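Long-range contacts in phosphoglycerol transferase GacH (Streptococcus pyogenes MGAS5005, PDB 6DGM), which probably transfers glycerol phosphate groups onto a streptococcal rhamnose polysaccharide, this chain being its metal-binding catalytic domain of the alkaline phosphatase superfamily: residues A[49-54]-A[63-68]; A[215-220]-A[238-243]. All blocks are in the same frame, centred on the assembly; numbering follows the deposited sequence.

Contact 1: A[49-54]-A[63-68]; sequences LSDPDR and DVLPNI
Leu65 and Asp51 slide past each other in opposite directions. CD1 of Leu65 lies against the backbone of Asp51, 3.6 Å from its CA, and also touches its CB. Next to this pair, Leu49 and Ile68 meet tip to tip, with the two CD1 atoms 4.1 Å apart. The Leu49 CG, anti to its backbone N (chi1 -177°), carries the branch toward Ile68. On the other flank, CG of Pro52 packs against CG2 of Val64 at 4.2 Å. The direct contacts are therefore apolar, and the polar link runs through water. Water 1 donates to OD1 of Asp51 and to OD1 of Asp63, 2.9 Å from each, and bridges two like charges. Each of these oxygens also takes a backbone N-H two residues on, from Asp53 N and Leu65 N, from above its carboxylate plane. Lys69 forms a salt bridge with Asp63, which probably eases the repulsion. Leu49 also packs on Phe267 of strand 263-269, with its side chain about 6 Å from that of the manganese ligand Asp270. Two Asx turns are thus bridged by a water in this sulfatase-like domain: one in the loop after strand 40-46 and the manganese ligand Glu47, the other ahead of helix 66-74.

Contact 2: A[215-220]-A[238-243]; sequences DYPEEI and YARLLS
The loop 215-220 has a cis peptide bond before Pro217 and then a type I beta turn from Pro217 to Ile220, which lies against helix 229-257 with Pro217 CA 6.1 Å from Arg240 CA. Arg240 reaches into this turn with its chain extended from CG to NE. Its NE donates to Ile220 O at 3.0 Å, and the acceptor is tilted 28° from the guanidinium plane. A second, weak bond runs from NE to Pro217 O, the oxygen that also accepts the turn's own Ile220 N-H. NH2 adds weak bonds to Glu218 O and Ile220 O. The backbone oxygen of Asp215 sits over one face of the guanidinium, 3.4 Å above its plane and offset toward the rim. The turn thus offers the cation several carbonyls, and Asp215 OD1 stays 4.5 Å from Arg240 NH1, beyond a salt bridge. Apolar packing completes the contact. Ile220 slides past Arg240, its CB 3.9 Å from Arg240 CG. Its CG2 meets Ala239 CB, and its CD1 rests on Ser243 CB at 3.7 Å. The Ser243 OG bonds back to Arg240 O on a lone pair and lies near CD of Pro217. Arg240 NH1 also hydrogen-bonds to Ser214 O. The loop is held on the outer side of helix 229-257, just before strand 222-224, which pairs antiparallel with strand 58-60.

Contact 1 is buried, with the side chain of Leu49 about 9 Å from the manganese ion. Contact 2 is partly exposed, farther from the chain centre and away from the annotated sites. Their centres are 12 Å apart, and helix 229-257 joins them: it supplies one segment of contact 2 and packs against both segments of contact 1. Tyr238 OH probably bonds to Ser50 N, Pro52 packs on Leu242, and Val64 touches the backbone of Ala239. The small sheet of strands 58-60 and 222-224 links the two loops again. Contact 1 relies on aliphatic side chains and one bridging water. Contact 2 relies on one arginine bonded to backbone carbonyls, with Ile220 packed alongside.

Contact 1: A[49-54]-A[63-68]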
loop_
_atom_site.group_PDB
_atom_site.type_symbol
_atom_site.label_atom_id
_atom_site.label_comp_id
_atom_site.label_asym_id
_atom_site.label_seq_id
_atom_site.Cartn_x
_atom_site.Cartn_y
_atom_site.Cartn_z
ATOM N N LEU A 49 6.408 -8.103 -5.030
ATOM C CA LEU A 49 7.304 -8.584 -3.986
ATOM C C LEU A 49 6.588 -9.452 -2.950
ATOM O O LEU A 49 5.674 -9.004 -2.254
ATOM C CB LEU A 49 8.017 -7.416 -3.304
ATOM C CG LEU A 49 9.033 -7.894 -2.256
ATOM C CD1 LEU A 49 10.296 -7.073 -2.336
ATOM C CD2 LEU A 49 8.452 -7.861 -0.848
ATOM N N SER A 50 7.069 -10.677 -2.780
ATOM C CA SER A 50 6.498 -11.561 -1.777
ATOM C C SER A 50 7.469 -12.709 -1.542
ATOM O O SER A 50 7.949 -13.335 -2.497
ATOM C CB SER A 50 5.128 -12.086 -2.228
ATOM O OG SER A 50 4.446 -12.720 -1.150
ATOM N N ASP A 51 7.739 -12.993 -0.276
ATOM C CA ASP A 51 8.753 -13.965 0.085
ATOM C C ASP A 51 8.379 -15.331 -0.457
ATOM O O ASP A 51 7.361 -15.889 -0.046
ATOM C CB ASP A 51 8.854 -14.040 1.605
ATOM C CG ASP A 51 10.041 -14.852 2.083
ATOM O OD1 ASP A 51 10.676 -15.570 1.280
ATOM O OD2 ASP A 51 10.343 -14.773 3.291
ATOM N N PRO A 52 9.173 -15.914 -1.357
ATOM C CA PRO A 52 8.835 -17.259 -1.851
ATOM C C PRO A 52 8.868 -18.339 -0.780
ATOM O O PRO A 52 8.276 -19.411 -0.975
ATOM C CB PRO A 52 9.865 -17.515 -2.960
ATOM C CG PRO A 52 10.936 -16.498 -2.781
ATOM C CD PRO A 52 10.386 -15.357 -1.985
ATOM N N ASP A 53 9.524 -18.086 0.355
ATOM C CA ASP A 53 9.588 -19.069 1.426
ATOM C C ASP A 53 8.217 -19.402 1.999
ATOM O O ASP A 53 8.064 -20.457 2.625
ATOM C CB ASP A 53 10.505 -18.543 2.533
ATOM C CG ASP A 53 10.776 -19.574 3.604
ATOM O OD1 ASP A 53 10.557 -20.781 3.348
ATOM O OD2 ASP A 53 11.205 -19.173 4.708
ATOM N N ARG A 54 7.213 -18.543 1.802
ATOM C CA ARG A 54 5.873 -18.839 2.289
ATOM C C ARG A 54 5.094 -19.754 1.353
ATOM O O ARG A 54 4.011 -20.222 1.720
ATOM C CB ARG A 54 5.046 -17.559 2.464
ATOM C CG ARG A 54 5.227 -16.867 3.771
ATOM C CD ARG A 54 4.093 -15.868 4.017
ATOM N NE ARG A 54 3.993 -14.874 2.964
ATOM C CZ ARG A 54 4.831 -13.852 2.832
ATOM N NH1 ARG A 54 5.841 -13.696 3.688
ATOM N NH2 ARG A 54 4.662 -12.985 1.853
ATOM N N ASP A 63 18.300 -17.567 1.141
ATOM C CA ASP A 63 17.335 -16.547 1.521
ATOM C C ASP A 63 17.557 -15.338 0.625
ATOM O O ASP A 63 18.678 -14.820 0.545
ATOM C CB ASP A 63 17.570 -16.181 2.982
ATOM C CG ASP A 63 16.510 -15.269 3.541
ATOM O OD1 ASP A 63 15.639 -14.780 2.788
ATOM O OD2 ASP A 63 16.542 -15.043 4.763
ATOM N N VAL A 64 16.505 -14.901 -0.074
ATOM C CA VAL A 64 16.630 -13.773 -0.995
ATOM C C VAL A 64 16.026 -12.497 -0.438
ATOM O O VAL A 64 16.091 -11.453 -1.096
ATOM C CB VAL A 64 16.071 -14.092 -2.401
ATOM C CG1 VAL A 64 16.885 -15.233 -3.021
ATOM C CG2 VAL A 64 14.584 -14.423 -2.351
ATOM N N LEU A 65 15.437 -12.550 0.752
ATOM C CA LEU A 65 14.952 -11.348 1.418
ATOM C C LEU A 65 15.548 -11.225 2.818
ATOM O O LEU A 65 14.829 -10.875 3.760
ATOM C CB LEU A 65 13.425 -11.370 1.491
ATOM C CG LEU A 65 12.691 -11.275 0.152
ATOM C CD1 LEU A 65 11.185 -11.268 0.403
ATOM C CD2 LEU A 65 13.076 -10.041 -0.633
ATOM N N PRO A 66 16.849 -11.487 3.019
ATOM C CA PRO A 66 17.366 -11.418 4.401
ATOM C C PRO A 66 17.299 -10.031 5.013
ATOM O O PRO A 66 16.948 -9.904 6.194
ATOM C CB PRO A 66 18.810 -11.927 4.271
ATOM C CG PRO A 66 19.176 -11.614 2.859
ATOM C CD PRO A 66 17.918 -11.825 2.056
ATOM N N ASN A 67 17.592 -8.981 4.238
ATOM C CA ASN A 67 17.543 -7.633 4.794
ATOM C C ASN A 67 16.109 -7.200 5.068
ATOM O O ASN A 67 15.829 -6.556 6.083
ATOM C CB ASN A 67 18.225 -6.636 3.861
ATOM C CG ASN A 67 19.707 -6.914 3.706
ATOM O OD1 ASN A 67 20.463 -6.865 4.673
ATOM N ND2 ASN A 67 20.124 -7.223 2.495
ATOM N N ILE A 68 15.185 -7.540 4.176
ATOM C CA ILE A 68 13.797 -7.154 4.404
ATOM C C ILE A 68 13.216 -7.927 5.575
ATOM O O ILE A 68 12.450 -7.371 6.378
ATOM C CB ILE A 68 12.993 -7.279 3.099
ATOM C CG1 ILE A 68 13.346 -6.097 2.178
ATOM C CG2 ILE A 68 11.484 -7.284 3.398
ATOM C CD1 ILE A 68 12.810 -6.209 0.765
HETATM O O HOH W 1 13.514 -15.755 1.050
#

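Contact 2: A[215-220]-A[238-243]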
loop_
_atom_site.group_PDB
_atom_site.type_symbol
_atom_site.label_atom_id
_atom_site.label_comp_id
_atom_site.label_asym_id
_atom_site.label_seq_id
_atom_site.Cartn_x
_atom_site.Cartn_y
_atom_site.Cartn_z
ATOM N N ASP A 215 20.228 -13.847 -14.933
ATOM C CA ASP A 215 21.127 -14.982 -14.855
ATOM C C ASP A 215 21.994 -14.987 -13.614
ATOM O O ASP A 215 22.625 -16.012 -13.336
ATOM C CB ASP A 215 22.019 -15.015 -16.101
ATOM C CG ASP A 215 21.268 -15.536 -17.305
ATOM O OD1 ASP A 215 20.872 -16.709 -17.231
ATOM O OD2 ASP A 215 21.003 -14.769 -18.255
ATOM N N TYR A 216 22.029 -13.894 -12.853
ATOM C CA TYR A 216 22.930 -13.770 -11.716
ATOM C C TYR A 216 22.190 -13.087 -10.581
ATOM O O TYR A 216 21.305 -12.261 -10.823
ATOM C CB TYR A 216 24.190 -12.969 -12.111
ATOM C CG TYR A 216 24.823 -13.559 -13.350
ATOM C CD1 TYR A 216 25.521 -14.751 -13.287
ATOM C CD2 TYR A 216 24.665 -12.961 -14.596
ATOM C CE1 TYR A 216 26.050 -15.322 -14.395
ATOM C CE2 TYR A 216 25.206 -13.529 -15.720
ATOM C CZ TYR A 216 25.896 -14.708 -15.621
ATOM O OH TYR A 216 26.433 -15.288 -16.741
ATOM N N PRO A 217 22.512 -13.430 -9.324
ATOM C CA PRO A 217 23.541 -14.379 -8.873
ATOM C C PRO A 217 23.240 -15.831 -9.245
ATOM O O PRO A 217 22.176 -16.331 -8.912
ATOM C CB PRO A 217 23.514 -14.216 -7.346
ATOM C CG PRO A 217 22.889 -12.885 -7.109
ATOM C CD PRO A 217 21.891 -12.711 -8.198
ATOM N N GLU A 218 24.178 -16.499 -9.923
ATOM C CA GLU A 218 23.902 -17.841 -10.423
ATOM C C GLU A 218 23.746 -18.844 -9.294
ATOM O O GLU A 218 23.085 -19.873 -9.485
ATOM C CB GLU A 218 24.996 -18.297 -11.388
ATOM C CG GLU A 218 26.354 -18.433 -10.781
ATOM C CD GLU A 218 27.383 -18.819 -11.839
ATOM O OE1 GLU A 218 28.577 -18.496 -11.662
ATOM O OE2 GLU A 218 26.972 -19.429 -12.851
ATOM N N GLU A 219 24.320 -18.562 -8.124
ATOM C CA GLU A 219 24.182 -19.469 -6.994
ATOM C C GLU A 219 22.752 -19.506 -6.458
ATOM O O GLU A 219 22.395 -20.452 -5.744
ATOM C CB GLU A 219 25.152 -19.084 -5.875
ATOM C CG GLU A 219 25.003 -17.667 -5.344
ATOM C CD GLU A 219 25.880 -16.640 -6.076
ATOM O OE1 GLU A 219 26.206 -16.845 -7.269
ATOM O OE2 GLU A 219 26.242 -15.615 -5.446
ATOM N N ILE A 220 21.934 -18.514 -6.781
ATOM C CA ILE A 220 20.534 -18.533 -6.362
ATOM C C ILE A 220 19.752 -19.369 -7.360
ATOM O O ILE A 220 19.651 -19.015 -8.541
ATOM C CB ILE A 220 19.956 -17.115 -6.260
ATOM C CG1 ILE A 220 20.636 -16.342 -5.136
ATOM C CG2 ILE A 220 18.436 -17.171 -6.042
ATOM C CD1 ILE A 220 20.232 -14.912 -5.100
ATOM N N TYR A 238 13.018 -14.684 -10.815
ATOM C CA TYR A 238 12.358 -13.796 -9.862
ATOM C C TYR A 238 13.118 -13.729 -8.542
ATOM O O TYR A 238 13.291 -12.643 -7.973
ATOM C CB TYR A 238 10.934 -14.299 -9.634
ATOM C CG TYR A 238 10.207 -13.631 -8.494
ATOM C CD1 TYR A 238 9.638 -12.386 -8.665
ATOM C CD2 TYR A 238 10.092 -14.262 -7.259
ATOM C CE1 TYR A 238 8.971 -11.772 -7.608
ATOM C CE2 TYR A 238 9.421 -13.670 -6.212
ATOM C CZ TYR A 238 8.874 -12.417 -6.394
ATOM O OH TYR A 238 8.202 -11.818 -5.344
ATOM N N ALA A 239 13.570 -14.885 -8.023
ATOM C CA ALA A 239 14.298 -14.889 -6.759
ATOM C C ALA A 239 15.606 -14.107 -6.870
ATOM O O ALA A 239 15.992 -13.390 -5.935
ATOM C CB ALA A 239 14.578 -16.315 -6.285
ATOM N N ARG A 240 16.300 -14.242 -7.997
ATOM C CA ARG A 240 17.507 -13.462 -8.233
ATOM C C ARG A 240 17.196 -11.972 -8.217
ATOM O O ARG A 240 17.911 -11.184 -7.595
ATOM C CB ARG A 240 18.153 -13.876 -9.556
ATOM C CG ARG A 240 18.783 -15.242 -9.492
ATOM C CD ARG A 240 19.086 -15.767 -10.872
ATOM N NE ARG A 240 19.775 -17.049 -10.771
ATOM C CZ ARG A 240 19.999 -17.870 -11.784
ATOM N NH1 ARG A 240 19.583 -17.557 -13.001
ATOM N NH2 ARG A 240 20.622 -19.019 -11.565
ATOM N N LEU A 241 16.125 -11.566 -8.908
ATOM C CA LEU A 241 15.731 -10.161 -8.917
ATOM C C LEU A 241 15.365 -9.674 -7.519
ATOM O O LEU A 241 15.725 -8.555 -7.134
ATOM C CB LEU A 241 14.581 -9.959 -9.906
ATOM C CG LEU A 241 14.996 -10.099 -11.375
ATOM C CD1 LEU A 241 13.759 -10.140 -12.264
ATOM C CD2 LEU A 241 15.872 -8.954 -11.819
ATOM N N LEU A 242 14.694 -10.510 -6.724
ATOM C CA LEU A 242 14.392 -10.117 -5.351
ATOM C C LEU A 242 15.664 -9.830 -4.563
ATOM O O LEU A 242 15.683 -8.938 -3.700
ATOM C CB LEU A 242 13.597 -11.189 -4.616
ATOM C CG LEU A 242 12.106 -11.292 -4.883
ATOM C CD1 LEU A 242 11.494 -12.238 -3.840
ATOM C CD2 LEU A 242 11.375 -9.964 -4.864
ATOM N N SER A 243 16.725 -10.612 -4.810
ATOM C CA SER A 243 17.963 -10.423 -4.060
ATOM C C SER A 243 18.532 -9.020 -4.263
ATOM O O SER A 243 19.124 -8.451 -3.331
ATOM C CB SER A 243 18.978 -11.512 -4.427
ATOM O OG SER A 243 19.677 -11.199 -5.622
#